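Local coordinates for Serine/threonine protein phosphatase Stp1 (Streptococcus agalactiae, PDB 2PK0), which removes phosphate by hydrolysis from phosphoserine and phosphothreonine residues of proteins, as a metal-dependent bacterial phosphatase of the PP2C family, at residues A[72-83]-A[108-119]; A[139-147]-A[158-169]. All coordinates share one frame; numbering follows the deposited sequence.

Contact 1 (A[72-83]-A[108-119]); sequences LSEIRDWMLVSI and AVAIVGDNIIFA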
# COMPACT_ATOMS: atom_id res chain seq x y z
N LEU A 72 -5.75 -13.26 -14.08
CA LEU A 72 -5.56 -11.83 -13.83
C LEU A 72 -6.80 -10.99 -14.05
O LEU A 72 -7.08 -10.08 -13.28
CB LEU A 72 -4.43 -11.28 -14.69
CG LEU A 72 -3.04 -11.77 -14.30
CD1 LEU A 72 -2.04 -11.60 -15.44
CD2 LEU A 72 -2.55 -11.10 -13.03
N SER A 73 -7.54 -11.32 -15.09
CA SER A 73 -8.67 -10.52 -15.53
C SER A 73 -9.85 -10.67 -14.57
O SER A 73 -10.64 -9.74 -14.41
CB SER A 73 -9.08 -10.94 -16.95
OG SER A 73 -9.39 -12.33 -17.01
N GLU A 74 -9.94 -11.84 -13.93
CA GLU A 74 -10.99 -12.12 -12.96
C GLU A 74 -10.69 -11.41 -11.64
O GLU A 74 -11.60 -10.87 -10.97
CB GLU A 74 -11.10 -13.62 -12.73
CG GLU A 74 -11.23 -14.47 -13.99
CD GLU A 74 -11.29 -15.98 -13.70
OE1 GLU A 74 -10.27 -16.57 -13.27
OE2 GLU A 74 -12.36 -16.57 -13.94
N ILE A 75 -9.42 -11.42 -11.29
CA ILE A 75 -8.92 -10.75 -10.10
C ILE A 75 -9.07 -9.23 -10.26
O ILE A 75 -9.46 -8.53 -9.31
CB ILE A 75 -7.46 -11.19 -9.83
CG1 ILE A 75 -7.46 -12.63 -9.33
CG2 ILE A 75 -6.77 -10.33 -8.78
CD1 ILE A 75 -6.12 -13.24 -9.29
N ARG A 76 -8.79 -8.74 -11.47
CA ARG A 76 -9.00 -7.32 -11.79
C ARG A 76 -10.47 -6.87 -11.67
O ARG A 76 -10.74 -5.82 -11.10
CB ARG A 76 -8.46 -6.99 -13.19
CG ARG A 76 -8.34 -5.51 -13.43
CD ARG A 76 -8.33 -5.14 -14.89
NE ARG A 76 -9.68 -5.13 -15.44
CZ ARG A 76 -10.33 -4.05 -15.87
NH1 ARG A 76 -9.77 -2.85 -15.85
NH2 ARG A 76 -11.56 -4.21 -16.35
N ASP A 77 -11.40 -7.67 -12.20
CA ASP A 77 -12.82 -7.37 -12.03
C ASP A 77 -13.14 -7.29 -10.55
O ASP A 77 -13.81 -6.35 -10.13
CB ASP A 77 -13.72 -8.44 -12.67
CG ASP A 77 -13.73 -8.40 -14.20
OD1 ASP A 77 -13.34 -7.37 -14.80
OD2 ASP A 77 -14.16 -9.41 -14.79
N TRP A 78 -12.64 -8.26 -9.79
CA TRP A 78 -12.87 -8.32 -8.35
C TRP A 78 -12.36 -7.07 -7.60
O TRP A 78 -13.04 -6.58 -6.68
CB TRP A 78 -12.26 -9.59 -7.76
CG TRP A 78 -12.53 -9.77 -6.29
CD1 TRP A 78 -13.59 -10.42 -5.72
CD2 TRP A 78 -11.71 -9.30 -5.20
NE1 TRP A 78 -13.50 -10.36 -4.35
CE2 TRP A 78 -12.36 -9.68 -4.00
CE3 TRP A 78 -10.51 -8.57 -5.12
CZ2 TRP A 78 -11.83 -9.38 -2.73
CZ3 TRP A 78 -9.99 -8.26 -3.85
CH2 TRP A 78 -10.65 -8.68 -2.68
N MET A 79 -11.20 -6.56 -7.98
CA MET A 79 -10.62 -5.41 -7.29
C MET A 79 -11.45 -4.15 -7.53
O MET A 79 -11.82 -3.46 -6.59
CB MET A 79 -9.16 -5.20 -7.69
CG MET A 79 -8.22 -6.21 -7.10
SD MET A 79 -6.53 -6.04 -7.73
CE MET A 79 -5.64 -7.15 -6.65
N LEU A 80 -11.76 -3.87 -8.79
CA LEU A 80 -12.53 -2.69 -9.15
C LEU A 80 -13.90 -2.67 -8.49
O LEU A 80 -14.37 -1.62 -8.08
CB LEU A 80 -12.67 -2.60 -10.66
CG LEU A 80 -11.39 -2.25 -11.41
CD1 LEU A 80 -11.64 -2.30 -12.92
CD2 LEU A 80 -10.91 -0.87 -10.98
N VAL A 81 -14.52 -3.84 -8.39
CA VAL A 81 -15.84 -3.99 -7.79
C VAL A 81 -15.83 -3.86 -6.25
O VAL A 81 -16.56 -3.04 -5.70
CB VAL A 81 -16.51 -5.29 -8.26
CG1 VAL A 81 -17.75 -5.63 -7.41
CG2 VAL A 81 -16.88 -5.18 -9.75
N SER A 82 -14.98 -4.64 -5.57
CA SER A 82 -14.88 -4.63 -4.09
C SER A 82 -14.48 -3.29 -3.50
O SER A 82 -14.92 -2.91 -2.41
CB SER A 82 -13.87 -5.67 -3.61
OG SER A 82 -14.04 -6.91 -4.28
N ILE A 83 -13.61 -2.58 -4.20
CA ILE A 83 -13.18 -1.27 -3.74
C ILE A 83 -14.32 -0.24 -3.82
O ILE A 83 -14.44 0.60 -2.94
CB ILE A 83 -11.89 -0.84 -4.48
CG1 ILE A 83 -10.74 -1.75 -4.05
CG2 ILE A 83 -11.54 0.62 -4.24
CD1 ILE A 83 -9.45 -1.38 -4.65
N ALA A 108 -3.72 -3.12 -2.77
CA ALA A 108 -4.15 -4.49 -2.78
C ALA A 108 -3.37 -5.19 -3.87
O ALA A 108 -3.41 -4.78 -5.03
CB ALA A 108 -5.64 -4.57 -3.03
N VAL A 109 -2.62 -6.22 -3.49
CA VAL A 109 -1.69 -6.87 -4.42
C VAL A 109 -1.93 -8.36 -4.40
O VAL A 109 -1.87 -8.98 -3.33
CB VAL A 109 -0.22 -6.64 -4.01
CG1 VAL A 109 0.72 -7.23 -5.06
CG2 VAL A 109 0.07 -5.18 -3.81
N ALA A 110 -2.21 -8.93 -5.57
CA ALA A 110 -2.37 -10.37 -5.70
C ALA A 110 -1.24 -10.93 -6.56
O ALA A 110 -0.82 -10.28 -7.53
CB ALA A 110 -3.68 -10.70 -6.33
N ILE A 111 -0.74 -12.12 -6.21
CA ILE A 111 0.39 -12.71 -6.92
C ILE A 111 -0.07 -13.93 -7.68
O ILE A 111 -0.38 -14.95 -7.07
CB ILE A 111 1.51 -13.16 -5.97
CG1 ILE A 111 1.98 -12.03 -5.06
CG2 ILE A 111 2.69 -13.68 -6.75
CD1 ILE A 111 2.90 -12.53 -3.95
N VAL A 112 -0.08 -13.84 -9.00
CA VAL A 112 -0.45 -14.95 -9.87
C VAL A 112 0.80 -15.45 -10.61
O VAL A 112 1.33 -14.76 -11.49
CB VAL A 112 -1.49 -14.50 -10.90
CG1 VAL A 112 -1.95 -15.68 -11.74
CG2 VAL A 112 -2.63 -13.85 -10.21
N GLY A 113 1.25 -16.65 -10.27
CA GLY A 113 2.54 -17.14 -10.75
C GLY A 113 3.66 -16.22 -10.32
O GLY A 113 3.89 -16.04 -9.13
N ASP A 114 4.34 -15.61 -11.29
CA ASP A 114 5.33 -14.57 -10.99
C ASP A 114 4.91 -13.17 -11.46
O ASP A 114 5.73 -12.25 -11.55
CB ASP A 114 6.71 -14.92 -11.56
CG ASP A 114 6.67 -15.29 -13.03
OD1 ASP A 114 5.62 -15.14 -13.69
OD2 ASP A 114 7.71 -15.74 -13.53
N ASN A 115 3.62 -13.03 -11.75
CA ASN A 115 3.03 -11.74 -12.03
C ASN A 115 2.31 -11.20 -10.79
O ASN A 115 1.78 -11.97 -9.98
CB ASN A 115 2.04 -11.83 -13.20
CG ASN A 115 2.72 -11.98 -14.54
OD1 ASN A 115 3.15 -10.98 -15.15
ND2 ASN A 115 2.82 -13.21 -15.02
N ILE A 116 2.31 -9.89 -10.65
CA ILE A 116 1.47 -9.24 -9.66
C ILE A 116 0.44 -8.39 -10.40
O ILE A 116 0.70 -7.91 -11.51
CB ILE A 116 2.26 -8.32 -8.69
CG1 ILE A 116 3.18 -7.40 -9.46
CG2 ILE A 116 3.09 -9.13 -7.73
CD1 ILE A 116 3.50 -6.15 -8.72
N ILE A 117 -0.72 -8.23 -9.79
CA ILE A 117 -1.64 -7.20 -10.18
C ILE A 117 -2.05 -6.38 -8.94
O ILE A 117 -2.42 -6.94 -7.90
CB ILE A 117 -2.87 -7.73 -10.96
CG1 ILE A 117 -3.84 -6.58 -11.29
CG2 ILE A 117 -3.56 -8.83 -10.19
CD1 ILE A 117 -4.84 -6.89 -12.39
N PHE A 118 -1.96 -5.06 -9.04
CA PHE A 118 -2.34 -4.25 -7.93
C PHE A 118 -3.48 -3.29 -8.22
O PHE A 118 -3.68 -2.88 -9.35
CB PHE A 118 -1.12 -3.51 -7.36
CG PHE A 118 -0.52 -2.48 -8.29
CD1 PHE A 118 -1.02 -1.17 -8.35
CD2 PHE A 118 0.58 -2.79 -9.08
CE1 PHE A 118 -0.47 -0.22 -9.19
CE2 PHE A 118 1.15 -1.83 -9.93
CZ PHE A 118 0.63 -0.56 -9.98
N ALA A 119 -4.19 -2.92 -7.16
CA ALA A 119 -5.09 -1.78 -7.15
C ALA A 119 -4.54 -0.79 -6.13
O ALA A 119 -4.09 -1.20 -5.06
CB ALA A 119 -6.49 -2.21 -6.76

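Contact 2 (A[139-147]-A[158-169]); sequences SDHSLVNEL and AASHPQKNIITQ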
# COMPACT_ATOMS: atom_id res chain seq x y z
N SER A 139 1.55 6.17 -8.45
CA SER A 139 1.69 7.61 -8.41
C SER A 139 0.81 8.10 -7.28
O SER A 139 -0.34 7.67 -7.18
CB SER A 139 1.29 8.21 -9.76
OG SER A 139 1.35 9.63 -9.72
N ASP A 140 1.36 8.94 -6.41
CA ASP A 140 0.64 9.43 -5.24
C ASP A 140 -0.61 10.18 -5.71
O ASP A 140 -0.53 11.00 -6.61
CB ASP A 140 1.53 10.37 -4.42
CG ASP A 140 2.54 9.63 -3.52
OD1 ASP A 140 2.60 8.39 -3.56
OD2 ASP A 140 3.29 10.30 -2.76
N HIS A 141 -1.78 9.89 -5.13
CA HIS A 141 -2.94 10.71 -5.41
C HIS A 141 -2.92 11.90 -4.48
O HIS A 141 -3.52 11.88 -3.42
CB HIS A 141 -4.23 9.92 -5.30
CG HIS A 141 -4.30 8.79 -6.26
ND1 HIS A 141 -4.80 7.55 -5.93
CD2 HIS A 141 -3.87 8.69 -7.54
CE1 HIS A 141 -4.69 6.74 -6.96
NE2 HIS A 141 -4.13 7.40 -7.96
N SER A 142 -2.22 12.94 -4.90
CA SER A 142 -1.91 14.05 -4.04
C SER A 142 -2.15 15.33 -4.80
O SER A 142 -2.35 15.30 -6.02
CB SER A 142 -0.43 14.00 -3.65
OG SER A 142 0.41 14.33 -4.75
N LEU A 143 -2.12 16.44 -4.09
CA LEU A 143 -2.31 17.75 -4.68
C LEU A 143 -1.20 18.11 -5.66
O LEU A 143 -1.51 18.53 -6.78
CB LEU A 143 -2.45 18.83 -3.59
CG LEU A 143 -3.11 20.17 -3.90
CD1 LEU A 143 -3.93 20.60 -2.71
CD2 LEU A 143 -2.11 21.24 -4.22
N VAL A 144 0.06 17.92 -5.25
CA VAL A 144 1.19 18.31 -6.11
C VAL A 144 1.25 17.52 -7.41
O VAL A 144 1.65 18.07 -8.43
CB VAL A 144 2.61 18.35 -5.38
CG1 VAL A 144 2.49 18.97 -4.04
CG2 VAL A 144 3.26 16.97 -5.24
N ASN A 145 0.80 16.26 -7.40
CA ASN A 145 0.74 15.47 -8.65
C ASN A 145 -0.37 15.92 -9.60
O ASN A 145 -0.23 15.76 -10.79
CB ASN A 145 0.65 13.96 -8.39
CG ASN A 145 1.97 13.37 -7.92
OD1 ASN A 145 3.02 13.99 -8.02
ND2 ASN A 145 1.90 12.18 -7.38
N GLU A 146 -1.45 16.49 -9.06
CA GLU A 146 -2.51 17.07 -9.90
C GLU A 146 -2.01 18.32 -10.63
O GLU A 146 -2.31 18.51 -11.82
CB GLU A 146 -3.77 17.40 -9.09
CG GLU A 146 -4.52 16.18 -8.65
CD GLU A 146 -6.01 16.42 -8.47
OE1 GLU A 146 -6.40 17.43 -7.82
OE2 GLU A 146 -6.79 15.57 -8.98
N LEU A 147 -1.27 19.15 -9.89
CA LEU A 147 -0.65 20.36 -10.43
C LEU A 147 0.35 20.03 -11.56
O LEU A 147 0.44 20.78 -12.54
CB LEU A 147 0.01 21.18 -9.33
CG LEU A 147 -0.84 21.80 -8.20
CD1 LEU A 147 0.05 22.48 -7.17
CD2 LEU A 147 -1.90 22.78 -8.71
N ALA A 158 7.68 19.92 -7.97
CA ALA A 158 6.83 19.17 -7.03
C ALA A 158 7.64 18.42 -6.01
O ALA A 158 7.18 18.19 -4.89
CB ALA A 158 5.93 18.21 -7.76
N ALA A 159 8.85 18.03 -6.39
CA ALA A 159 9.74 17.29 -5.50
C ALA A 159 10.22 18.16 -4.34
O ALA A 159 10.56 17.65 -3.29
CB ALA A 159 10.92 16.73 -6.28
N SER A 160 10.23 19.48 -4.55
CA SER A 160 10.65 20.42 -3.52
C SER A 160 9.51 21.35 -3.06
O SER A 160 9.76 22.40 -2.49
CB SER A 160 11.86 21.25 -3.97
OG SER A 160 11.63 21.87 -5.21
N HIS A 161 8.27 20.94 -3.31
CA HIS A 161 7.12 21.68 -2.79
C HIS A 161 7.13 21.62 -1.27
O HIS A 161 7.28 20.54 -0.69
CB HIS A 161 5.82 21.10 -3.33
CG HIS A 161 4.61 21.92 -2.99
ND1 HIS A 161 4.38 23.17 -3.52
CD2 HIS A 161 3.57 21.67 -2.16
CE1 HIS A 161 3.25 23.65 -3.05
NE2 HIS A 161 2.74 22.75 -2.22
N PRO A 162 7.05 22.79 -0.61
CA PRO A 162 7.15 22.94 0.85
C PRO A 162 5.95 22.54 1.71
O PRO A 162 6.08 22.49 2.94
CB PRO A 162 7.45 24.45 1.03
CG PRO A 162 7.63 25.02 -0.36
CD PRO A 162 6.93 24.08 -1.30
N GLN A 163 4.79 22.28 1.11
CA GLN A 163 3.62 21.84 1.88
C GLN A 163 3.57 20.31 2.01
O GLN A 163 4.12 19.59 1.17
CB GLN A 163 2.32 22.30 1.22
CG GLN A 163 1.80 23.65 1.65
CD GLN A 163 0.51 24.06 0.90
OE1 GLN A 163 0.04 25.20 1.03
NE2 GLN A 163 -0.05 23.13 0.11
N LYS A 164 2.91 19.83 3.06
CA LYS A 164 2.73 18.39 3.26
C LYS A 164 1.70 17.88 2.24
O LYS A 164 0.86 18.65 1.77
CB LYS A 164 2.28 18.10 4.69
N ASN A 165 1.80 16.60 1.90
CA ASN A 165 0.89 16.00 0.92
C ASN A 165 -0.58 16.01 1.35
O ASN A 165 -0.97 15.35 2.32
CB ASN A 165 1.33 14.56 0.56
CG ASN A 165 2.54 14.52 -0.40
OD1 ASN A 165 2.70 15.37 -1.29
ND2 ASN A 165 3.39 13.50 -0.23
N ILE A 166 -1.40 16.78 0.64
CA ILE A 166 -2.85 16.72 0.81
C ILE A 166 -3.40 15.67 -0.17
O ILE A 166 -3.24 15.79 -1.38
CB ILE A 166 -3.54 18.08 0.54
CG1 ILE A 166 -3.04 19.16 1.52
CG2 ILE A 166 -5.07 17.94 0.63
CD1 ILE A 166 -2.08 20.19 0.90
N ILE A 167 -4.03 14.63 0.37
CA ILE A 167 -4.53 13.53 -0.45
C ILE A 167 -5.76 13.93 -1.28
O ILE A 167 -6.60 14.72 -0.83
CB ILE A 167 -4.77 12.31 0.47
CG1 ILE A 167 -4.51 11.01 -0.27
CG2 ILE A 167 -6.15 12.34 1.14
CD1 ILE A 167 -4.44 9.85 0.68
N THR A 168 -5.84 13.44 -2.51
CA THR A 168 -6.94 13.84 -3.40
C THR A 168 -8.04 12.79 -3.56
O THR A 168 -9.13 13.11 -4.04
CB THR A 168 -6.47 14.33 -4.81
OG1 THR A 168 -5.76 13.29 -5.51
CG2 THR A 168 -5.63 15.57 -4.69
N GLN A 169 -7.74 11.55 -3.17
CA GLN A 169 -8.80 10.55 -3.00
C GLN A 169 -8.49 9.50 -1.95
O GLN A 169 -7.33 9.20 -1.68
CB GLN A 169 -9.19 9.89 -4.32
CG GLN A 169 -8.13 9.10 -4.97
CD GLN A 169 -8.64 8.42 -6.21
OE1 GLN A 169 -9.85 8.29 -6.40
NE2 GLN A 169 -7.73 7.99 -7.06
O HOH W 1 0.19 17.11 -2.28

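Contact 1 (A[72-83]-A[108-119])
Ile117 O lies under the helix and meets two groups: it accepts the backbone N-H of Ala110, with Ala110 N at 3.1 Å, and Met79 CE rests 3.5 Å from it. Residues 108-119 form a beta hairpin, turned by a type II' turn from Val112 to Asn115, within one of the two sheets of the PP2C beta sandwich. Helix 72-83 covers the sheet face carrying Ala108, Ala110, Val112, Ile117 and Ala119, its axis only 15° from the direction of strand 115-119. Met79 sets its CG beside its own backbone N (chi1 -74°) and runs on fully extended, which carries SD to Ala119 and sets the terminal methyl over the strands, against both Ala108 O and Ile117 O. The two branches of Ile117 meet different residues of the helix. Its CG2 lies 3.8 Å from both Leu72 CD2 and Ile75 CG2, whereas CD1 diverges from it at roughly a right angle and touches Arg76 CB at 3.7 Å. Toward the turn, Val112 CG2 is shared by Leu72 CD2 and Ile75 CD1. Another flank of the helix packs on helix 48-64, where the Trp78 ring meets Trp64 edge-to-face and Trp78 NE1 is hydrogen-bonded to Asp63 OD2. Trp78 O is held by Ser82 N and Ser82 OG from opposite faces of its plane. At the far end of the hairpin Ile83 CD1 meets Ala119 CB at 3.7 Å.

Contact 2 (A[139-147]-A[158-169])
His141 and Thr168 make the firm join, where Thr168 N donates to His141 O at 2.9 Å along a nearly straight N-H (167°), although the donor stands well above the carbonyl plane. Two residues along, a weak bond from Leu143 N to Ile166 O completes a single beta bridge between Ser142 and Ile167, and Thr168 CG2 lies against Ser142 C. Beside the bridge, Gln169 NE2 sits 3.1 Å above one face of the His141 ring, toward its rim, with the amide plane turned 65° from the ring; the amide is tied to Glu178 O, while His141 NE2 is hydrogen-bonded to Asp180. The bridge sits where helix 143-149 begins, with Ser142 as its N-cap (OG weakly accepting from Asn145 N), in what is probably the flap subdomain beside the PP2C active site; the Ile167 side chain is about 8 Å from a bound magnesium ion. Val144 is also closely packed: CG2 touches Ala158 CB at 3.9 Å and CG1 lies obliquely against the His161 ring, 3.5 Å from CD2. The solvent side, at Asn165 and Ile166, is looser. A water accepts from Val144 N and donates to Asn165 OD1, bridging the two segments, and the Leu143 and Ile166 side chains run alongside one another, CD1 to CD1 at 4.1 Å.

How the contacts relate
Contact 1 belongs to the buried core and contact 2 to the surface, their centres 26 Å apart and their nearest atoms about 7 Å apart without touching. The first joins a regular helix to two strands of the sandwich; the backbone bonds run within the helix and between strands, none from helix to sheet, and what meets across it is almost all hydrocarbon and a thioether. The second joins mostly irregular chain and relies on main-chain bonds, a water and polar groups. Strand 180-185, which extends the sheet of contact 1, links them indirectly: its Leu181 touches Arg76 and Ala119, and its first residue reaches contact 2. Contact 2 also comes near the magnesium site, through Ile167 of 158-169.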